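Local coordinates for DNA polymerase sliding clamp B (Sulfolobus tokodaii, PDB 3AIZ) that forms, with its homologous partners, a ring around DNA that tethers the polymerase catalytic subunit and other proteins to it during replication, at the interface of chains A and B and the interface of chains A and C. Coordinates in Å, arbitrary orientation; residue numbers count along the deposited sequence, not the author numbering. Chains: chain A, DNA polymerase sliding clamp B; chain B/C, DNA polymerase sliding clamp C.

About 48 Å separates the C-alpha centres of contact 1 and contact 2, and the two have no residue in common. Chain A enters contact 1 through strand 109-116 of its N-terminal half and contact 2 through strand 175-183, with helix 140-150 and the residues after it, in its C-terminal half. Its partners present the complementary ends: chain B offers strand 172-178 to contact 1, and chain C offers strand 106-111 and helix 71-78 to contact 2. Chain A is thus a head-to-tail link with an adhesive strand at each end, consistent with an assembly of two copies of each protein.

Contact 1: the interface of chains A and B. Residues chain A 110-113; chain B 171-174.
A:Asn112 and B:Ser173 face each other as an antiparallel pair, where strand 109-116 of chain A meets strand 172-178 of chain B. This strand pairing joins the two subunits in the heterotetramer. Their backbones bond in both directions: A:Asn112 N donates to B:Ser173 O at 3.0 Å, and B:Ser173 N returns a bond to A:Asn112 O at 3.2 Å.

Both side chains rise from the same face of the joined sheet. Each has its first side-chain bond turned between the backbone N and the carbonyl carbon (chi1 64° in A:Asn112), which brings the two tips together. There the hydroxyl OG of B:Ser173 donates to the amide oxygen OD1 of A:Asn112 at 2.8 Å, approaching from above the carbonyl plane. A short polar pair may add this cross-strand bond without forcing the strands apart.

The next pair, A:Ser111 and B:Ser174, points to the other face, where small hydroxyl side chains can meet tip to tip. Along A:Ser111, CB packs 3.7 Å from the carbonyl oxygen O of B:Ser173. Beyond it, OG shares a long hydrogen bond of 3.3 Å with B:Ser174 OG.

At the far end B:Gly172, having no side chain, lets its backbone pass close to A:Ile113, whose methylene CG1 makes van der Waals contact with the carbonyl oxygen of B:Met171. A:Ser111 OG also donates to A:Arg110 O at 2.7 Å, a poorly directed bond, nearly broadside and above the carbonyl plane; with its hydrogen there, OG would accept from B:Ser174 OG.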
# COMPACT_ATOMS: atom_id res chain seq x y z
N ARG A 110 22.24 11.85 12.70
CA ARG A 110 22.95 10.89 13.53
C ARG A 110 21.95 10.12 14.37
O ARG A 110 20.78 10.50 14.47
CB ARG A 110 23.94 11.60 14.45
CG ARG A 110 24.98 12.44 13.74
CD ARG A 110 26.13 12.77 14.67
NE ARG A 110 25.69 13.49 15.86
CZ ARG A 110 25.77 14.81 16.00
NH1 ARG A 110 26.28 15.55 15.03
NH2 ARG A 110 25.34 15.38 17.12
N SER A 111 22.41 9.04 14.98
CA SER A 111 21.58 8.27 15.90
C SER A 111 22.48 7.51 16.86
O SER A 111 23.57 7.08 16.49
CB SER A 111 20.69 7.29 15.13
OG SER A 111 19.73 7.97 14.35
N ASN A 112 22.03 7.36 18.10
CA ASN A 112 22.81 6.62 19.08
C ASN A 112 21.93 5.74 19.96
O ASN A 112 20.70 5.81 19.91
CB ASN A 112 23.66 7.56 19.94
CG ASN A 112 22.83 8.50 20.79
OD1 ASN A 112 21.66 8.24 21.07
ND2 ASN A 112 23.44 9.60 21.22
N ILE A 113 22.57 4.89 20.75
CA ILE A 113 21.87 4.03 21.69
C ILE A 113 22.83 3.52 22.75
O ILE A 113 23.94 3.08 22.44
CB ILE A 113 21.18 2.86 20.96
CG1 ILE A 113 20.28 2.08 21.93
CG2 ILE A 113 22.20 1.94 20.31
CD1 ILE A 113 19.50 0.96 21.28
N MET B 171 16.96 5.46 26.20
CA MET B 171 18.25 4.81 26.02
C MET B 171 18.87 5.09 24.65
O MET B 171 19.91 4.52 24.31
CB MET B 171 18.14 3.30 26.26
CG MET B 171 17.74 2.90 27.68
SD MET B 171 19.10 2.94 28.87
CE MET B 171 19.27 4.70 29.18
N GLY B 172 18.23 5.95 23.87
CA GLY B 172 18.72 6.29 22.54
C GLY B 172 18.17 7.60 22.03
O GLY B 172 17.36 8.24 22.71
N SER B 173 18.60 8.01 20.84
CA SER B 173 18.13 9.26 20.25
C SER B 173 18.50 9.37 18.77
O SER B 173 19.40 8.69 18.29
CB SER B 173 18.70 10.46 21.01
OG SER B 173 20.11 10.52 20.88
N SER B 174 17.78 10.24 18.06
CA SER B 174 18.08 10.53 16.66
C SER B 174 18.22 12.04 16.47
O SER B 174 17.35 12.81 16.86
CB SER B 174 16.97 9.98 15.75
OG SER B 174 16.90 8.57 15.84

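Contact 2: the interface of chains A and C. Residues chain A 149, 152-153, 176-177; chain C 77, 107-110.
This is a heterologous subunit interface, an antiparallel strand pairing backed by an apolar cluster, which joins chain A to a second neighbour and carries the beta-sheet from subunit to subunit. A:Thr176 N donates to C:Thr110 O at 3.0 Å, and C:Thr110 N donates to A:Thr176 O at 2.8 Å. The two threonine side chains lie side by side, CB of A:Thr176 3.6 Å from CB of C:Thr110. Beta-branched residues favour extended strands and give this pair small apolar flanks.

C:Phe109 fills the core of the patch. With CG anti to the backbone N (chi1 171°), the A:Tyr177 ring is laid alongside it, pointing the same way. Its CD1-CE1 edge meets one phenylalanine face, CD1 above the rim, and C:Phe109 CE1 lies in the tyrosine plane. The planes are about 50° apart, a tilted edge-to-face contact rather than a parallel stack. On the opposite face sits CG1 of C:Val77, from helix 71-78. Branched aliphatics suit a flat ring: A:Val153 CG2 packs 3.9 Å from C:Phe109 CD2, and A:Leu152 CD1 reaches both C:Phe109 and C:Val77.

A:Asp149 sets OD1 at the ring edge, 3.8 Å from C:Phe109 CZ, where slightly positive C-H groups may favour it. Its OD2 is 4.1 Å from NE of C:Arg107, where attraction may act without contact. The backbone bonds set the strand register, while the ring likely adds adhesion, holding the protein to its partner in the tetramer.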
# COMPACT_ATOMS: atom_id res chain seq x y z
N ASP A 149 20.32 -25.42 -4.49
CA ASP A 149 20.41 -26.74 -5.11
C ASP A 149 20.45 -27.82 -4.04
O ASP A 149 19.67 -28.78 -4.09
CB ASP A 149 21.66 -26.83 -5.98
CG ASP A 149 21.63 -25.88 -7.16
OD1 ASP A 149 20.56 -25.29 -7.41
OD2 ASP A 149 22.67 -25.73 -7.83
N LEU A 152 17.54 -29.13 -2.12
CA LEU A 152 16.60 -29.92 -2.90
C LEU A 152 16.83 -31.42 -2.74
O LEU A 152 15.88 -32.19 -2.59
CB LEU A 152 16.68 -29.55 -4.39
CG LEU A 152 16.04 -28.23 -4.81
CD1 LEU A 152 16.26 -27.98 -6.29
CD2 LEU A 152 14.56 -28.23 -4.48
N VAL A 153 18.09 -31.83 -2.76
CA VAL A 153 18.41 -33.25 -2.83
C VAL A 153 18.96 -33.86 -1.54
O VAL A 153 18.20 -34.24 -0.65
CB VAL A 153 19.40 -33.55 -3.98
CG1 VAL A 153 19.38 -35.03 -4.32
CG2 VAL A 153 19.05 -32.72 -5.20
N THR A 176 19.95 -37.39 -7.30
CA THR A 176 21.38 -37.08 -7.27
C THR A 176 21.66 -35.64 -7.68
O THR A 176 20.98 -35.09 -8.54
CB THR A 176 22.16 -38.03 -8.20
OG1 THR A 176 22.80 -39.04 -7.41
CG2 THR A 176 23.21 -37.27 -8.99
N TYR A 177 22.66 -35.04 -7.05
CA TYR A 177 23.10 -33.70 -7.41
C TYR A 177 24.62 -33.64 -7.50
O TYR A 177 25.32 -34.22 -6.67
CB TYR A 177 22.61 -32.67 -6.40
CG TYR A 177 23.21 -31.29 -6.59
CD1 TYR A 177 22.72 -30.43 -7.56
CD2 TYR A 177 24.26 -30.85 -5.80
CE1 TYR A 177 23.26 -29.17 -7.74
CE2 TYR A 177 24.81 -29.60 -5.96
CZ TYR A 177 24.30 -28.76 -6.94
OH TYR A 177 24.85 -27.51 -7.11
N VAL C 77 13.84 -28.34 -10.03
CA VAL C 77 15.15 -28.00 -10.56
C VAL C 77 15.04 -27.10 -11.77
O VAL C 77 15.97 -26.36 -12.10
CB VAL C 77 15.97 -29.26 -10.92
CG1 VAL C 77 15.99 -30.24 -9.76
CG2 VAL C 77 15.42 -29.91 -12.17
N ARG C 107 25.86 -27.79 -13.33
CA ARG C 107 25.25 -28.60 -12.29
C ARG C 107 24.34 -29.66 -12.91
O ARG C 107 23.64 -29.40 -13.89
CB ARG C 107 24.45 -27.72 -11.33
CG ARG C 107 23.48 -26.78 -12.03
CD ARG C 107 22.97 -25.70 -11.08
NE ARG C 107 22.05 -24.78 -11.74
CZ ARG C 107 22.43 -23.83 -12.60
NH1 ARG C 107 21.53 -23.04 -13.15
NH2 ARG C 107 23.71 -23.70 -12.92
N THR C 108 24.35 -30.86 -12.33
CA THR C 108 23.55 -31.96 -12.86
C THR C 108 22.69 -32.64 -11.80
O THR C 108 23.20 -33.20 -10.83
CB THR C 108 24.43 -33.03 -13.54
OG1 THR C 108 25.01 -32.48 -14.73
CG2 THR C 108 23.61 -34.25 -13.90
N PHE C 109 21.38 -32.58 -11.99
CA PHE C 109 20.44 -33.29 -11.13
C PHE C 109 20.03 -34.60 -11.79
O PHE C 109 19.97 -34.70 -13.01
CB PHE C 109 19.19 -32.43 -10.88
CG PHE C 109 19.46 -31.18 -10.10
CD1 PHE C 109 19.92 -30.04 -10.73
CD2 PHE C 109 19.23 -31.13 -8.73
CE1 PHE C 109 20.16 -28.88 -10.02
CE2 PHE C 109 19.47 -29.98 -8.02
CZ PHE C 109 19.93 -28.85 -8.66
N THR C 110 19.74 -35.61 -10.97
CA THR C 110 19.30 -36.90 -11.48
C THR C 110 18.05 -37.38 -10.75
O THR C 110 17.96 -37.28 -9.53
CB THR C 110 20.41 -37.96 -11.37
OG1 THR C 110 21.38 -37.74 -12.39
CG2 THR C 110 19.82 -39.36 -11.53